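Local coordinates for serine-threonine phosphatase 2C (Toxoplasma gondii, PDB 2I44), which probably removes phosphate from serine and threonine residues of other proteins as a metal-dependent PP2C-type phosphatase, and binds calcium ions, at residues 31-36 against 310-315; 41-46 against 74-79; 157-162 against 176-181. One frame throughout, in Å; residues are numbered along the deposited sequence.

Contact 1: residues 31-36 against 310-315; sequences GGRKHQ and ADNITA. With CA (calcium ion), chain D.
Ala310 O takes a hydrogen bond from Gly32 N at 2.7 Å, with the N-H pointing well at the oxygen (159°). The donor stands 31° out of the carbonyl plane. Gly31 lies against the same carbonyl, and its positive phi suits glycine. Gly31 CA is 3.9 Å from Asp311 O.

Asp311 comes next. Its chi1 of 179° sets CG anti to the backbone N, on the side of a calcium ion. OD2 binds that ion at 2.3 Å. Asp60 and Asp266 bind the same calcium ion, in the acidic metal centre of the PP2C fold, which lies at one end of the two facing sheets. Asp311 OD1 accepts a hydrogen bond from metal-bound water 1 and a weak one from Asn312 N. It also forms a salt bridge with Arg33, whose NE is 3.3 Å away in a weak, bent bond. Arg33 CD packs 3.6 Å from Ala310 O.

The buried side chain of Asn312 sits between Arg33 CG, His35 O and the Gln36 amide. Gln36 OE1 lies 3.4 Å from Asn312 CB and accepts a hydrogen bond from Asp38 N. Asn312 O receives one from water 2, another calcium ligand. Strand 313-320 starts at Ile313.

Contact 2: residues 41-46 against 74-79; sequences TLCPQL and LVVPQL
Helix 66-80 covers the outer face of one sheet of the PP2C sandwich, where it meets the end of strand 38-43 and the turn after it. All five side chains in close contact are buried, and the contact is apolar.

Val76 is the central residue on the helix. Its two methyl groups work separately. CG2 faces the strand, 4.2 Å from Thr41 CG2 and also 4.2 Å from Cys43 CB. CG1 is anti to the backbone N (chi1 172°) and meets the turn, 4.1 Å from Leu46 CD1. The Leu46 and Val76 side chains lie alongside one another, pointing opposite ways.

Leu46 also reaches the next turn of the helix. Its CD2 is 3.9 Å from Leu79 CD2, and these two leucines cross at about a right angle. The two methyls of Leu46 are divided in this way, CD1 to Val76 and CD2 to Leu79.

Thr41 gives its CG2 methyl to this apolar patch. Its OG1 hydrogen-bonds to Lys72 O, earlier on the same helix. Cys43 points its CB toward the helix; the closest CA atoms, those of Cys43 and Val76, are 7.8 Å apart.

Phe55 of the adjacent strand 53-62 touches both Cys43 and Val76. Thr9, in a loop near the N terminus, also touches both. On another side, Met116 of the long helix 98-130 packs on Val75 and Leu79. Such packing of a helix on the outer face of a sheet through aliphatic side chains is typical of the alpha-beta-beta-alpha sandwich of the PP2C family.

Contact 3: residues 157-162 against 176-181; sequences DSRIAM and TVDHKP
Arg159 holds the Asp178 carboxylate through NE and NH2, a bidentate salt bridge with one oxygen for each nitrogen. NE donates to Asp178 OD1 at 2.9 Å, meeting it on the syn side. NH2 donates to Asp178 OD2 at 2.8 Å in a fairly straight bond (164°). OD2 lies in the guanidinium plane, but NH2 approaches from above the carboxylate plane, and the two planes are 46° apart. The Arg159 chain is extended from CG to NE, which brings NE out to Asp178. Phe174 makes a cation-pi contact with Arg159.

Each Asp178 oxygen also accepts from a water. Water 4 donates to OD2 and to Asp157 O. Water 5 donates to OD1 and to Ser158 O, and accepts from Thr176 OG1 at 2.9 Å.

These bonds lie where strand 159-166 begins and the chain leaves strand 169-174, at the edge of one PP2C sheet. The segments run antiparallel here. Thr176 OG1 takes a weak hydrogen bond from Ile160 N at 3.4 Å.

Lys180 NZ donates to the anti lone pair of Asp157 OD2, 3.1 Å away, in a second salt bridge. The two side chains cross at about a right angle. Ser158 OG bonds Thr139 OG1, and His179 NE2 bonds Asp248 OD2.

Following the chain from the N terminus, residues 31-36 come first, between strands 22-29 and 38-43. Their partner, 310-315, comes near the C terminus, so contact 1 closes a loop of 273 residues around the other two. Contact 2 closes first, with 27 residues between its segments, and joins a strand of one sheet to the helix over it. Contact 3 follows in series and spans a hairpin of the other sheet. None of the loops cross. Contacts 1 and 3 reach the same sheet, with nearest atoms about 7 Å apart, and both lie near the metal site. Contact 2 lies away from it, its centre 24 Å from that of contact 1.

Contact 1: residues 31-36 against 310-315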
loop_
_atom_site.group_PDB
_atom_site.type_symbol
_atom_site.label_atom_id
_atom_site.label_comp_id
_atom_site.label_asym_id
_atom_site.label_seq_id
_atom_site.Cartn_x
_atom_site.Cartn_y
_atom_site.Cartn_z
ATOM N N GLY A 31 11.105 -1.494 -14.989
ATOM C CA GLY A 31 12.490 -1.468 -14.565
ATOM C C GLY A 31 13.251 -2.587 -15.248
ATOM O O GLY A 31 13.047 -2.851 -16.434
ATOM N N GLY A 32 14.107 -3.270 -14.500
ATOM C CA GLY A 32 14.884 -4.345 -15.084
ATOM C C GLY A 32 14.406 -5.745 -14.760
ATOM O O GLY A 32 15.119 -6.714 -15.011
ATOM N N ARG A 33 13.200 -5.863 -14.211
ATOM C CA ARG A 33 12.658 -7.172 -13.857
ATOM C C ARG A 33 12.042 -7.851 -15.086
ATOM O O ARG A 33 11.695 -7.186 -16.060
ATOM C CB ARG A 33 11.602 -7.018 -12.755
ATOM C CG ARG A 33 11.998 -6.055 -11.637
ATOM C CD ARG A 33 13.249 -6.482 -10.870
ATOM N NE ARG A 33 12.946 -7.298 -9.698
ATOM C CZ ARG A 33 12.710 -8.605 -9.735
ATOM N NH1 ARG A 33 12.745 -9.252 -10.889
ATOM N NH2 ARG A 33 12.439 -9.270 -8.618
ATOM N N LYS A 34 11.912 -9.171 -15.045
ATOM C CA LYS A 34 11.324 -9.892 -16.170
ATOM C C LYS A 34 9.800 -9.767 -16.185
ATOM O O LYS A 34 9.164 -10.009 -17.208
ATOM C CB LYS A 34 11.721 -11.369 -16.124
ATOM C CG LYS A 34 11.287 -12.090 -14.866
ATOM C CD LYS A 34 11.844 -13.504 -14.826
ATOM C CE LYS A 34 10.792 -14.552 -15.132
ATOM N NZ LYS A 34 11.409 -15.913 -15.057
ATOM N N HIS A 35 9.222 -9.372 -15.055
ATOM C CA HIS A 35 7.774 -9.223 -14.936
ATOM C C HIS A 35 7.401 -7.898 -14.281
ATOM O O HIS A 35 8.182 -7.336 -13.523
ATOM C CB HIS A 35 7.194 -10.328 -14.055
ATOM C CG HIS A 35 7.269 -11.697 -14.645
ATOM N ND1 HIS A 35 7.085 -12.834 -13.887
ATOM C CD2 HIS A 35 7.454 -12.117 -15.919
ATOM C CE1 HIS A 35 7.152 -13.896 -14.669
ATOM N NE2 HIS A 35 7.374 -13.488 -15.907
ATOM N N GLN A 36 6.197 -7.415 -14.562
ATOM C CA GLN A 36 5.700 -6.196 -13.938
ATOM C C GLN A 36 4.698 -6.706 -12.907
ATOM O O GLN A 36 3.579 -7.095 -13.256
ATOM C CB GLN A 36 5.000 -5.302 -14.961
ATOM C CG GLN A 36 4.269 -4.091 -14.367
ATOM C CD GLN A 36 5.124 -3.284 -13.399
ATOM O OE1 GLN A 36 5.402 -3.726 -12.284
ATOM N NE2 GLN A 36 5.546 -2.094 -13.825
ATOM N N ALA A 310 17.151 -2.028 -11.951
ATOM C CA ALA A 310 16.024 -1.465 -11.206
ATOM C C ALA A 310 14.852 -2.423 -10.982
ATOM O O ALA A 310 14.533 -3.260 -11.826
ATOM C CB ALA A 310 15.527 -0.194 -11.908
ATOM N N ASP A 311 14.213 -2.287 -9.826
ATOM C CA ASP A 311 13.059 -3.108 -9.482
ATOM C C ASP A 311 11.826 -2.497 -10.150
ATOM O O ASP A 311 11.927 -1.429 -10.750
ATOM C CB ASP A 311 12.886 -3.106 -7.960
ATOM C CG ASP A 311 11.691 -3.919 -7.506
ATOM O OD1 ASP A 311 11.286 -4.850 -8.236
ATOM O OD2 ASP A 311 11.162 -3.634 -6.411
ATOM N N ASN A 312 10.672 -3.159 -10.074
ATOM C CA ASN A 312 9.468 -2.547 -10.638
ATOM C C ASN A 312 9.337 -1.281 -9.784
ATOM O O ASN A 312 9.649 -1.310 -8.586
ATOM C CB ASN A 312 8.205 -3.396 -10.406
ATOM C CG ASN A 312 8.174 -4.675 -11.221
ATOM O OD1 ASN A 312 8.783 -4.778 -12.286
ATOM N ND2 ASN A 312 7.427 -5.653 -10.730
ATOM N N ILE A 313 8.886 -0.183 -10.382
ATOM C CA ILE A 313 8.726 1.068 -9.652
ATOM C C ILE A 313 7.362 1.659 -9.960
ATOM O O ILE A 313 6.987 1.803 -11.120
ATOM C CB ILE A 313 9.795 2.114 -10.046
ATOM C CG1 ILE A 313 11.190 1.490 -10.014
ATOM C CG2 ILE A 313 9.739 3.296 -9.077
ATOM C CD1 ILE A 313 12.288 2.414 -10.519
ATOM N N THR A 314 6.625 1.995 -8.911
ATOM C CA THR A 314 5.306 2.585 -9.054
ATOM C C THR A 314 5.155 3.721 -8.060
ATOM O O THR A 314 5.473 3.574 -6.874
ATOM C CB THR A 314 4.199 1.543 -8.805
ATOM O OG1 THR A 314 4.235 0.563 -9.848
ATOM C CG2 THR A 314 2.823 2.196 -8.781
ATOM N N ALA A 315 4.670 4.854 -8.551
ATOM C CA ALA A 315 4.465 6.016 -7.706
ATOM C C ALA A 315 3.108 6.651 -8.006
ATOM O O ALA A 315 2.714 6.790 -9.160
ATOM C CB ALA A 315 5.583 7.030 -7.924
HETATM CA CA CA D . 9.334 -4.368 -5.211
HETATM O O HOH W 1 9.207 -5.910 -6.629
HETATM O O HOH W 2 8.252 -2.809 -6.550
HETATM O O HOH W 3 9.879 -5.486 -3.732
#

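Contact 2: residues 41-46 against 74-79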
loop_
_atom_site.group_PDB
_atom_site.type_symbol
_atom_site.label_atom_id
_atom_site.label_comp_id
_atom_site.label_asym_id
_atom_site.label_seq_id
_atom_site.Cartn_x
_atom_site.Cartn_y
_atom_site.Cartn_z
ATOM N N THR A 41 -4.605 1.072 -7.570
ATOM C CA THR A 41 -6.020 1.353 -7.691
ATOM C C THR A 41 -6.316 2.750 -7.179
ATOM O O THR A 41 -5.834 3.145 -6.123
ATOM C CB THR A 41 -6.833 0.324 -6.873
ATOM O OG1 THR A 41 -6.621 -0.989 -7.413
ATOM C CG2 THR A 41 -8.326 0.664 -6.891
ATOM N N LEU A 42 -7.095 3.504 -7.945
ATOM C CA LEU A 42 -7.477 4.845 -7.546
ATOM C C LEU A 42 -8.964 5.038 -7.810
ATOM O O LEU A 42 -9.423 4.891 -8.942
ATOM C CB LEU A 42 -6.659 5.895 -8.316
ATOM C CG LEU A 42 -6.775 7.351 -7.836
ATOM C CD1 LEU A 42 -5.667 8.188 -8.441
ATOM C CD2 LEU A 42 -8.124 7.922 -8.204
ATOM N N CYS A 43 -9.717 5.345 -6.758
ATOM C CA CYS A 43 -11.153 5.585 -6.885
ATOM C C CYS A 43 -11.402 7.066 -6.574
ATOM O O CYS A 43 -11.527 7.453 -5.416
ATOM C CB CYS A 43 -11.924 4.699 -5.906
ATOM S SG CYS A 43 -13.720 4.731 -6.139
ATOM N N PRO A 44 -11.482 7.913 -7.615
ATOM C CA PRO A 44 -11.705 9.357 -7.466
ATOM C C PRO A 44 -12.940 9.790 -6.671
ATOM O O PRO A 44 -12.887 10.764 -5.917
ATOM C CB PRO A 44 -11.717 9.853 -8.912
ATOM C CG PRO A 44 -12.266 8.691 -9.655
ATOM C CD PRO A 44 -11.541 7.522 -9.034
ATOM N N GLN A 45 -14.051 9.085 -6.845
ATOM C CA GLN A 45 -15.270 9.405 -6.102
ATOM C C GLN A 45 -15.736 8.133 -5.405
ATOM O O GLN A 45 -16.451 7.314 -5.978
ATOM C CB GLN A 45 -16.365 9.935 -7.035
ATOM C CG GLN A 45 -17.723 10.063 -6.357
ATOM C CD GLN A 45 -18.785 10.676 -7.254
ATOM O OE1 GLN A 45 -18.831 11.893 -7.443
ATOM N NE2 GLN A 45 -19.643 9.832 -7.815
ATOM N N LEU A 46 -15.320 7.979 -4.155
ATOM C CA LEU A 46 -15.646 6.793 -3.373
ATOM C C LEU A 46 -17.078 6.767 -2.836
ATOM O O LEU A 46 -17.683 5.698 -2.722
ATOM C CB LEU A 46 -14.647 6.663 -2.219
ATOM C CG LEU A 46 -14.661 5.363 -1.422
ATOM C CD1 LEU A 46 -14.353 4.184 -2.334
ATOM C CD2 LEU A 46 -13.636 5.462 -0.304
ATOM N N LEU A 74 -10.331 -6.044 -5.488
ATOM C CA LEU A 74 -11.110 -6.486 -4.339
ATOM C C LEU A 74 -11.239 -5.463 -3.216
ATOM O O LEU A 74 -12.216 -5.483 -2.466
ATOM C CB LEU A 74 -10.505 -7.768 -3.760
ATOM C CG LEU A 74 -10.380 -8.984 -4.684
ATOM C CD1 LEU A 74 -9.729 -10.140 -3.916
ATOM C CD2 LEU A 74 -11.757 -9.392 -5.201
ATOM N N VAL A 75 -10.259 -4.573 -3.093
ATOM C CA VAL A 75 -10.268 -3.586 -2.019
ATOM C C VAL A 75 -11.435 -2.607 -1.967
ATOM O O VAL A 75 -12.028 -2.423 -0.907
ATOM C CB VAL A 75 -8.940 -2.776 -1.982
ATOM C CG1 VAL A 75 -7.802 -3.688 -1.549
ATOM C CG2 VAL A 75 -8.643 -2.177 -3.346
ATOM N N VAL A 76 -11.779 -1.971 -3.082
ATOM C CA VAL A 76 -12.887 -1.030 -3.038
ATOM C C VAL A 76 -14.214 -1.749 -2.758
ATOM O O VAL A 76 -14.975 -1.334 -1.876
ATOM C CB VAL A 76 -12.955 -0.175 -4.332
ATOM C CG1 VAL A 76 -14.218 0.665 -4.350
ATOM C CG2 VAL A 76 -11.744 0.752 -4.385
ATOM N N PRO A 77 -14.503 -2.847 -3.479
ATOM C CA PRO A 77 -15.767 -3.548 -3.216
ATOM C C PRO A 77 -15.870 -4.021 -1.761
ATOM O O PRO A 77 -16.907 -3.850 -1.114
ATOM C CB PRO A 77 -15.729 -4.706 -4.207
ATOM C CG PRO A 77 -14.974 -4.112 -5.363
ATOM C CD PRO A 77 -13.834 -3.410 -4.665
ATOM N N GLN A 78 -14.796 -4.604 -1.241
ATOM C CA GLN A 78 -14.804 -5.077 0.137
ATOM C C GLN A 78 -14.935 -3.915 1.121
ATOM O O GLN A 78 -15.616 -4.025 2.141
ATOM C CB GLN A 78 -13.524 -5.862 0.444
ATOM C CG GLN A 78 -13.477 -7.263 -0.153
ATOM C CD GLN A 78 -14.546 -8.189 0.418
ATOM O OE1 GLN A 78 -15.161 -7.893 1.442
ATOM N NE2 GLN A 78 -14.756 -9.324 -0.237
ATOM N N LEU A 79 -14.277 -2.801 0.814
ATOM C CA LEU A 79 -14.328 -1.634 1.686
ATOM C C LEU A 79 -15.753 -1.136 1.883
ATOM O O LEU A 79 -16.231 -1.034 3.011
ATOM C CB LEU A 79 -13.477 -0.495 1.114
ATOM C CG LEU A 79 -13.615 0.856 1.823
ATOM C CD1 LEU A 79 -13.116 0.734 3.257
ATOM C CD2 LEU A 79 -12.820 1.915 1.080
#

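Contact 3: residues 157-162 against 176-181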
loop_
_atom_site.group_PDB
_atom_site.type_symbol
_atom_site.label_atom_id
_atom_site.label_comp_id
_atom_site.label_asym_id
_atom_site.label_seq_id
_atom_site.Cartn_x
_atom_site.Cartn_y
_atom_site.Cartn_z
ATOM N N ASP A 157 6.127 -3.888 2.916
ATOM C CA ASP A 157 7.154 -2.865 2.901
ATOM C C ASP A 157 7.014 -1.786 1.846
ATOM O O ASP A 157 8.002 -1.173 1.458
ATOM C CB ASP A 157 8.539 -3.504 2.809
ATOM C CG ASP A 157 8.658 -4.449 1.644
ATOM O OD1 ASP A 157 7.822 -4.368 0.720
ATOM O OD2 ASP A 157 9.596 -5.258 1.646
ATOM N N SER A 158 5.798 -1.569 1.356
ATOM C CA SER A 158 5.559 -0.467 0.427
ATOM C C SER A 158 5.297 0.669 1.419
ATOM O O SER A 158 4.928 0.408 2.570
ATOM C CB SER A 158 4.321 -0.711 -0.436
ATOM O OG SER A 158 4.581 -1.682 -1.429
ATOM N N ARG A 159 5.477 1.921 1.005
ATOM C CA ARG A 159 5.286 3.022 1.943
ATOM C C ARG A 159 4.525 4.229 1.423
ATOM O O ARG A 159 4.390 4.436 0.216
ATOM C CB ARG A 159 6.648 3.517 2.432
ATOM C CG ARG A 159 7.547 2.454 3.028
ATOM C CD ARG A 159 8.929 3.024 3.288
ATOM N NE ARG A 159 9.834 2.039 3.862
ATOM C CZ ARG A 159 11.079 2.311 4.244
ATOM N NH1 ARG A 159 11.559 3.542 4.106
ATOM N NH2 ARG A 159 11.846 1.366 4.770
ATOM N N ILE A 160 4.050 5.034 2.365
ATOM C CA ILE A 160 3.348 6.274 2.059
ATOM C C ILE A 160 4.136 7.414 2.702
ATOM O O ILE A 160 4.396 7.386 3.902
ATOM C CB ILE A 160 1.910 6.291 2.633
ATOM C CG1 ILE A 160 1.085 5.158 2.014
ATOM C CG2 ILE A 160 1.250 7.641 2.345
ATOM C CD1 ILE A 160 -0.376 5.162 2.447
ATOM N N ALA A 161 4.528 8.399 1.903
ATOM C CA ALA A 161 5.270 9.548 2.420
ATOM C C ALA A 161 4.336 10.756 2.428
ATOM O O ALA A 161 3.408 10.845 1.615
ATOM C CB ALA A 161 6.491 9.830 1.557
HETATM N N MSE A 162 4.575 11.684 3.344
HETATM C CA MSE A 162 3.714 12.852 3.454
HETATM C C MSE A 162 4.499 14.151 3.582
HETATM O O MSE A 162 5.423 14.258 4.387
HETATM C CB MSE A 162 2.787 12.693 4.665
HETATM C CG MSE A 162 1.681 13.740 4.758
HETATM SE SE MSE A 162 0.196 13.347 3.584
HETATM C CE MSE A 162 -0.985 12.551 4.905
ATOM N N THR A 176 3.963 5.032 7.348
ATOM C CA THR A 176 3.954 3.593 7.572
ATOM C C THR A 176 5.348 3.054 7.849
ATOM O O THR A 176 6.332 3.527 7.288
ATOM C CB THR A 176 3.397 2.837 6.336
ATOM O OG1 THR A 176 4.222 3.124 5.195
ATOM C CG2 THR A 176 1.972 3.264 6.043
ATOM N N VAL A 177 5.414 2.053 8.716
ATOM C CA VAL A 177 6.665 1.396 9.063
ATOM C C VAL A 177 6.582 -0.035 8.507
ATOM O O VAL A 177 5.602 -0.735 8.744
ATOM C CB VAL A 177 6.855 1.355 10.593
ATOM C CG1 VAL A 177 8.078 0.518 10.944
ATOM C CG2 VAL A 177 7.009 2.790 11.131
ATOM N N ASP A 178 7.607 -0.460 7.778
ATOM C CA ASP A 178 7.610 -1.786 7.162
ATOM C C ASP A 178 7.381 -2.930 8.139
ATOM O O ASP A 178 7.834 -2.884 9.279
ATOM C CB ASP A 178 8.936 -2.061 6.448
ATOM C CG ASP A 178 9.276 -1.020 5.397
ATOM O OD1 ASP A 178 8.404 -0.187 5.056
ATOM O OD2 ASP A 178 10.425 -1.049 4.904
ATOM N N HIS A 179 6.673 -3.956 7.683
ATOM C CA HIS A 179 6.460 -5.141 8.503
ATOM C C HIS A 179 7.610 -6.067 8.113
ATOM O O HIS A 179 7.604 -6.688 7.057
ATOM C CB HIS A 179 5.116 -5.794 8.183
ATOM C CG HIS A 179 3.932 -4.950 8.553
ATOM N ND1 HIS A 179 2.993 -4.543 7.632
ATOM C CD2 HIS A 179 3.526 -4.457 9.748
ATOM C CE1 HIS A 179 2.057 -3.838 8.240
ATOM N NE2 HIS A 179 2.356 -3.771 9.526
ATOM N N LYS A 180 8.619 -6.117 8.964
ATOM C CA LYS A 180 9.794 -6.940 8.725
ATOM C C LYS A 180 9.807 -8.132 9.688
ATOM O O LYS A 180 9.485 -7.997 10.865
ATOM C CB LYS A 180 11.056 -6.085 8.898
ATOM C CG LYS A 180 11.181 -4.935 7.883
ATOM C CD LYS A 180 11.217 -5.467 6.443
ATOM C CE LYS A 180 11.477 -4.353 5.410
ATOM N NZ LYS A 180 11.582 -4.871 4.007
ATOM N N PRO A 181 10.176 -9.315 9.185
ATOM C CA PRO A 181 10.228 -10.535 9.993
ATOM C C PRO A 181 11.133 -10.476 11.222
ATOM O O PRO A 181 10.921 -11.214 12.187
ATOM C CB PRO A 181 10.662 -11.599 8.983
ATOM C CG PRO A 181 11.435 -10.831 7.979
ATOM C CD PRO A 181 10.613 -9.586 7.805
HETATM O O HOH W 4 10.575 -0.722 2.308
HETATM O O HOH W 5 5.896 0.783 5.513
#